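Local coordinates for solute-binding periplasmic protein of iron/siderophore ABC transporter (Yersinia pestis, PDB 6B2Y) that probably captures a chelated metal such as siderophore-bound iron in the periplasm and passes it to its ABC transporter for uptake, at residues I51-L65 with L126-S138. Residues are numbered along the deposited sequence; the frame is centred on the assembly and turned at random.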
loop_
_atom_site.group_PDB
_atom_site.type_symbol
_atom_site.label_atom_id
_atom_site.label_comp_id
_atom_site.label_asym_id
_atom_site.label_seq_id
_atom_site.Cartn_x
_atom_site.Cartn_y
_atom_site.Cartn_z
ATOM N N ILE A 51 -3.679 26.134 5.859
ATOM C CA ILE A 51 -4.802 25.344 5.369
ATOM C C ILE A 51 -6.066 26.185 5.494
ATOM O O ILE A 51 -6.309 26.759 6.557
ATOM C CB ILE A 51 -4.962 24.029 6.154
ATOM C CG1 ILE A 51 -3.701 23.177 6.011
ATOM C CG2 ILE A 51 -6.209 23.260 5.709
ATOM C CD1 ILE A 51 -3.297 22.899 4.588
ATOM N N PRO A 52 -6.912 26.255 4.469
ATOM C CA PRO A 52 -8.177 26.986 4.614
ATOM C C PRO A 52 -9.117 26.274 5.573
ATOM O O PRO A 52 -9.115 25.046 5.690
ATOM C CB PRO A 52 -8.742 26.996 3.192
ATOM C CG PRO A 52 -8.159 25.743 2.571
ATOM C CD PRO A 52 -6.773 25.649 3.135
ATOM N N ALA A 53 -9.942 27.070 6.258
ATOM C CA ALA A 53 -10.861 26.514 7.245
ATOM C C ALA A 53 -11.887 25.581 6.629
ATOM O O ALA A 53 -12.435 24.723 7.332
ATOM C CB ALA A 53 -11.579 27.645 7.989
ATOM N N LYS A 54 -12.158 25.726 5.336
ATOM C CA LYS A 54 -13.104 24.886 4.618
ATOM C C LYS A 54 -12.359 24.193 3.487
ATOM O O LYS A 54 -11.648 24.852 2.718
ATOM C CB LYS A 54 -14.262 25.715 4.055
ATOM C CG LYS A 54 -15.159 26.363 5.108
ATOM C CD LYS A 54 -16.563 26.592 4.541
ATOM C CE LYS A 54 -17.580 26.857 5.640
ATOM N NZ LYS A 54 -18.024 25.598 6.306
ATOM N N VAL A 55 -12.494 22.873 3.407
ATOM C CA VAL A 55 -11.850 22.083 2.365
ATOM C C VAL A 55 -12.924 21.242 1.692
ATOM O O VAL A 55 -13.503 20.347 2.318
ATOM C CB VAL A 55 -10.732 21.189 2.913
ATOM C CG1 VAL A 55 -10.265 20.219 1.833
ATOM C CG2 VAL A 55 -9.591 22.037 3.424
ATOM N N GLU A 56 -13.207 21.532 0.423
ATOM C CA GLU A 56 -14.162 20.727 -0.324
ATOM C C GLU A 56 -13.656 20.269 -1.685
ATOM O O GLU A 56 -14.345 19.470 -2.328
ATOM C CB GLU A 56 -15.489 21.486 -0.513
ATOM C CG GLU A 56 -16.164 21.936 0.786
ATOM C CD GLU A 56 -16.697 20.777 1.614
ATOM O OE1 GLU A 56 -17.097 19.750 1.025
ATOM O OE2 GLU A 56 -16.708 20.897 2.862
ATOM N N ARG A 57 -12.493 20.734 -2.143
ATOM C CA ARG A 57 -11.945 20.376 -3.452
ATOM C C ARG A 57 -10.507 19.891 -3.277
ATOM O O ARG A 57 -9.581 20.703 -3.202
ATOM C CB ARG A 57 -12.022 21.568 -4.408
ATOM C CG ARG A 57 -13.429 22.143 -4.514
ATOM C CD ARG A 57 -13.527 23.298 -5.507
ATOM N NE ARG A 57 -13.213 22.912 -6.884
ATOM C CZ ARG A 57 -14.053 22.272 -7.697
ATOM N NH1 ARG A 57 -15.259 21.926 -7.269
ATOM N NH2 ARG A 57 -13.683 21.970 -8.942
ATOM N N ILE A 58 -10.321 18.569 -3.239
ATOM C CA ILE A 58 -9.027 17.945 -2.959
ATOM C C ILE A 58 -8.426 17.414 -4.250
ATOM O O ILE A 58 -9.109 16.733 -5.024
ATOM C CB ILE A 58 -9.171 16.790 -1.953
ATOM C CG1 ILE A 58 -9.874 17.249 -0.675
ATOM C CG2 ILE A 58 -7.791 16.172 -1.647
ATOM C CD1 ILE A 58 -10.308 16.075 0.187
ATOM N N LEU A 59 -7.139 17.686 -4.459
ATOM C CA LEU A 59 -6.382 17.161 -5.590
ATOM C C LEU A 59 -5.428 16.088 -5.083
ATOM O O LEU A 59 -4.605 16.357 -4.205
ATOM C CB LEU A 59 -5.603 18.280 -6.275
ATOM C CG LEU A 59 -4.993 18.007 -7.645
ATOM C CD1 LEU A 59 -6.081 18.056 -8.716
ATOM C CD2 LEU A 59 -3.904 19.035 -7.922
ATOM N N LEU A 60 -5.513 14.893 -5.643
ATOM C CA LEU A 60 -4.612 13.812 -5.259
ATOM C C LEU A 60 -3.442 13.782 -6.237
ATOM O O LEU A 60 -3.597 13.348 -7.386
ATOM C CB LEU A 60 -5.361 12.484 -5.218
ATOM C CG LEU A 60 -6.499 12.494 -4.187
ATOM C CD1 LEU A 60 -7.187 11.155 -4.176
ATOM C CD2 LEU A 60 -5.966 12.866 -2.784
ATOM N N GLY A 61 -2.274 14.237 -5.774
ATOM C CA GLY A 61 -1.081 14.299 -6.612
ATOM C C GLY A 61 -0.497 12.943 -6.959
ATOM O O GLY A 61 0.238 12.829 -7.949
ATOM N N GLU A 62 -0.772 11.930 -6.138
ATOM C CA GLU A 62 -0.549 10.521 -6.457
ATOM C C GLU A 62 -1.881 9.801 -6.284
ATOM O O GLU A 62 -2.508 9.899 -5.225
ATOM C CB GLU A 62 0.538 9.920 -5.553
ATOM C CG GLU A 62 1.772 10.813 -5.463
ATOM C CD GLU A 62 2.832 10.322 -4.492
ATOM O OE1 GLU A 62 2.708 9.192 -3.964
ATOM O OE2 GLU A 62 3.812 11.069 -4.285
ATOM N N GLY A 63 -2.329 9.104 -7.331
ATOM C CA GLY A 63 -3.705 8.626 -7.352
ATOM C C GLY A 63 -4.028 7.686 -6.206
ATOM O O GLY A 63 -5.134 7.712 -5.654
ATOM N N ARG A 64 -3.070 6.856 -5.822
ATOM C CA ARG A 64 -3.336 5.860 -4.798
ATOM C C ARG A 64 -3.375 6.455 -3.392
ATOM O O ARG A 64 -3.683 5.734 -2.442
ATOM C CB ARG A 64 -2.318 4.728 -4.924
ATOM C CG ARG A 64 -2.647 3.821 -6.143
ATOM C CD ARG A 64 -1.516 2.880 -6.487
ATOM N NE ARG A 64 -0.379 3.591 -7.061
ATOM C CZ ARG A 64 0.788 3.021 -7.351
ATOM N NH1 ARG A 64 0.979 1.729 -7.117
ATOM N NH2 ARG A 64 1.767 3.744 -7.876
ATOM N N LEU A 65 -3.145 7.761 -3.239
ATOM C CA LEU A 65 -3.467 8.407 -1.966
ATOM C C LEU A 65 -4.961 8.387 -1.691
ATOM O O LEU A 65 -5.386 8.696 -0.573
ATOM C CB LEU A 65 -2.925 9.843 -1.950
ATOM C CG LEU A 65 -1.400 9.849 -1.792
ATOM C CD1 LEU A 65 -0.797 11.244 -1.954
ATOM C CD2 LEU A 65 -0.996 9.218 -0.443
ATOM N N LEU A 126 -5.071 23.706 -14.514
ATOM C CA LEU A 126 -5.585 23.480 -13.167
ATOM C C LEU A 126 -6.435 24.671 -12.706
ATOM O O LEU A 126 -6.256 25.301 -11.670
ATOM C CB LEU A 126 -4.497 23.119 -12.192
ATOM C CG LEU A 126 -3.744 21.817 -12.535
ATOM C CD1 LEU A 126 -4.639 20.730 -13.052
ATOM C CD2 LEU A 126 -2.668 22.072 -13.552
ATOM N N THR A 127 -7.398 24.908 -13.598
ATOM C CA THR A 127 -8.655 25.599 -13.386
ATOM C C THR A 127 -9.628 24.772 -12.560
ATOM O O THR A 127 -10.835 25.067 -12.552
ATOM C CB THR A 127 -9.273 25.908 -14.749
ATOM O OG1 THR A 127 -9.918 24.727 -15.243
ATOM C CG2 THR A 127 -8.186 26.298 -15.742
ATOM N N LEU A 128 -9.137 23.732 -11.883
ATOM C CA LEU A 128 -9.971 22.887 -11.042
ATOM C C LEU A 128 -10.315 23.549 -9.722
ATOM O O LEU A 128 -11.123 22.997 -8.970
ATOM C CB LEU A 128 -9.294 21.541 -10.751
ATOM C CG LEU A 128 -9.014 20.587 -11.913
ATOM C CD1 LEU A 128 -10.248 20.431 -12.778
ATOM C CD2 LEU A 128 -7.870 21.071 -12.722
ATOM N N ASN A 129 -9.735 24.708 -9.436
ATOM C CA ASN A 129 -9.956 25.427 -8.187
ATOM C C ASN A 129 -9.736 24.542 -6.959
ATOM O O ASN A 129 -10.620 24.438 -6.097
ATOM C CB ASN A 129 -11.351 26.033 -8.160
ATOM C CG ASN A 129 -11.558 27.035 -9.258
ATOM O OD1 ASN A 129 -10.666 27.830 -9.557
ATOM N ND2 ASN A 129 -12.729 26.999 -9.884
ATOM N N PRO A 130 -8.585 23.883 -6.845
ATOM C CA PRO A 130 -8.363 23.016 -5.686
ATOM C C PRO A 130 -8.127 23.829 -4.419
ATOM O O PRO A 130 -7.500 24.892 -4.453
ATOM C CB PRO A 130 -7.121 22.211 -6.085
ATOM C CG PRO A 130 -6.357 23.135 -6.955
ATOM C CD PRO A 130 -7.382 23.969 -7.696
ATOM N N ASP A 131 -8.672 23.325 -3.300
ATOM C CA ASP A 131 -8.431 23.897 -1.976
ATOM C C ASP A 131 -7.121 23.394 -1.378
ATOM O O ASP A 131 -6.531 24.066 -0.525
ATOM C CB ASP A 131 -9.565 23.527 -1.005
ATOM C CG ASP A 131 -10.902 24.151 -1.365
ATOM O OD1 ASP A 131 -10.917 25.273 -1.912
ATOM O OD2 ASP A 131 -11.944 23.518 -1.077
ATOM N N ILE A 132 -6.673 22.214 -1.795
ATOM C CA ILE A 132 -5.524 21.541 -1.204
ATOM C C ILE A 132 -5.107 20.420 -2.148
ATOM O O ILE A 132 -5.943 19.874 -2.884
ATOM C CB ILE A 132 -5.872 21.002 0.199
ATOM C CG1 ILE A 132 -4.611 20.612 0.968
ATOM C CG2 ILE A 132 -6.858 19.831 0.107
ATOM C CD1 ILE A 132 -4.846 20.468 2.453
ATOM N N ALA A 133 -3.820 20.076 -2.148
ATOM C CA ALA A 133 -3.297 18.945 -2.904
ATOM C C ALA A 133 -2.427 18.090 -1.988
ATOM O O ALA A 133 -1.737 18.619 -1.114
ATOM C CB ALA A 133 -2.485 19.412 -4.121
ATOM N N ILE A 134 -2.466 16.774 -2.178
ATOM C CA ILE A 134 -1.737 15.842 -1.317
ATOM C C ILE A 134 -0.748 15.066 -2.175
ATOM O O ILE A 134 -1.112 14.587 -3.257
ATOM C CB ILE A 134 -2.694 14.876 -0.592
ATOM C CG1 ILE A 134 -3.807 15.655 0.124
ATOM C CG2 ILE A 134 -1.929 14.011 0.378
ATOM C CD1 ILE A 134 -4.976 14.791 0.546
ATOM N N PHE A 135 0.499 14.958 -1.706
ATOM C CA PHE A 135 1.519 14.137 -2.349
ATOM C C PHE A 135 2.205 13.258 -1.319
ATOM O O PHE A 135 2.069 13.455 -0.111
ATOM C CB PHE A 135 2.594 14.980 -3.045
ATOM C CG PHE A 135 2.098 15.740 -4.230
ATOM C CD1 PHE A 135 1.397 16.924 -4.063
ATOM C CD2 PHE A 135 2.366 15.292 -5.512
ATOM C CE1 PHE A 135 0.953 17.636 -5.156
ATOM C CE2 PHE A 135 1.927 16.006 -6.599
ATOM C CZ PHE A 135 1.226 17.173 -6.423
ATOM N N GLY A 136 2.994 12.305 -1.810
ATOM C CA GLY A 136 3.829 11.483 -0.956
ATOM C C GLY A 136 5.253 12.006 -0.946
ATOM O O GLY A 136 5.682 12.675 -1.882
ATOM N N LEU A 137 5.970 11.732 0.149
ATOM C CA LEU A 137 7.396 12.023 0.199
ATOM C C LEU A 137 8.116 11.269 -0.910
ATOM O O LEU A 137 7.705 10.176 -1.313
ATOM C CB LEU A 137 7.985 11.609 1.544
ATOM C CG LEU A 137 7.669 12.397 2.798
ATOM C CD1 LEU A 137 8.496 11.814 3.933
ATOM C CD2 LEU A 137 7.978 13.861 2.595
ATOM N N SER A 138 9.196 11.860 -1.412
ATOM C CA SER A 138 9.985 11.194 -2.454
ATOM C C SER A 138 10.900 10.119 -1.861
ATOM O O SER A 138 11.224 10.149 -0.667
ATOM C CB SER A 138 10.808 12.223 -3.241
ATOM O OG SER A 138 11.227 13.282 -2.398
HETATM O O HOH W 1 6.053 9.783 -3.419
#
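The carbonyl of Leu128 meets the guanidinium of Arg57 at the entrance to two adjacent parallel strands, 58-60, the middle strand of the five-stranded parallel sheet of one lobe of this periplasmic binding protein, and its neighbour 132-136. Arg57 grips that single oxygen side-on, NE at 3.0 Å and NH2 at 2.8 Å from Leu128 O, with the acceptor in the guanidinium plane; a bend at chi3 (63°) turns the group onto it. Asn129 O adds a weak bond to NE.

At Asp131, backbone and side chain both bind: its N donates to Arg57 O, while OD2 takes two amides, Glu56 N on its anti lone pair at 2.8 Å and Arg57 N from above the carboxylate plane. The carboxylate thus pins the approach to strand 58-60. Ile132 packs CG2 against both Val55 CG1 and Ile58 CG1, and sends CD1 to Ile51 CD1; its carbonyl receives Leu59 N. On the sheet face of Leu59, Ala133 sets its CB 4.0 Å from Leu59 CB, with helix 147-154 packed against Ala133. Ile134, on the other face, brings CD1 to Ile58 CG2 and Leu60 CD2 and CG2 to Leu65 CD1, while its N and O bond Leu59 O and Gly61 N.

Beyond the last bridge, one face of the Phe135 ring receives Gly61 CA in a CH-pi contact, 3.7 Å from CA to the ring centroid. The extended Glu62 side chain then reaches Gly136: OE2 weakly accepts Gly136 N at 2.9 Å and also accepts a hydrogen bond from a water that donates a second one to Leu137 O.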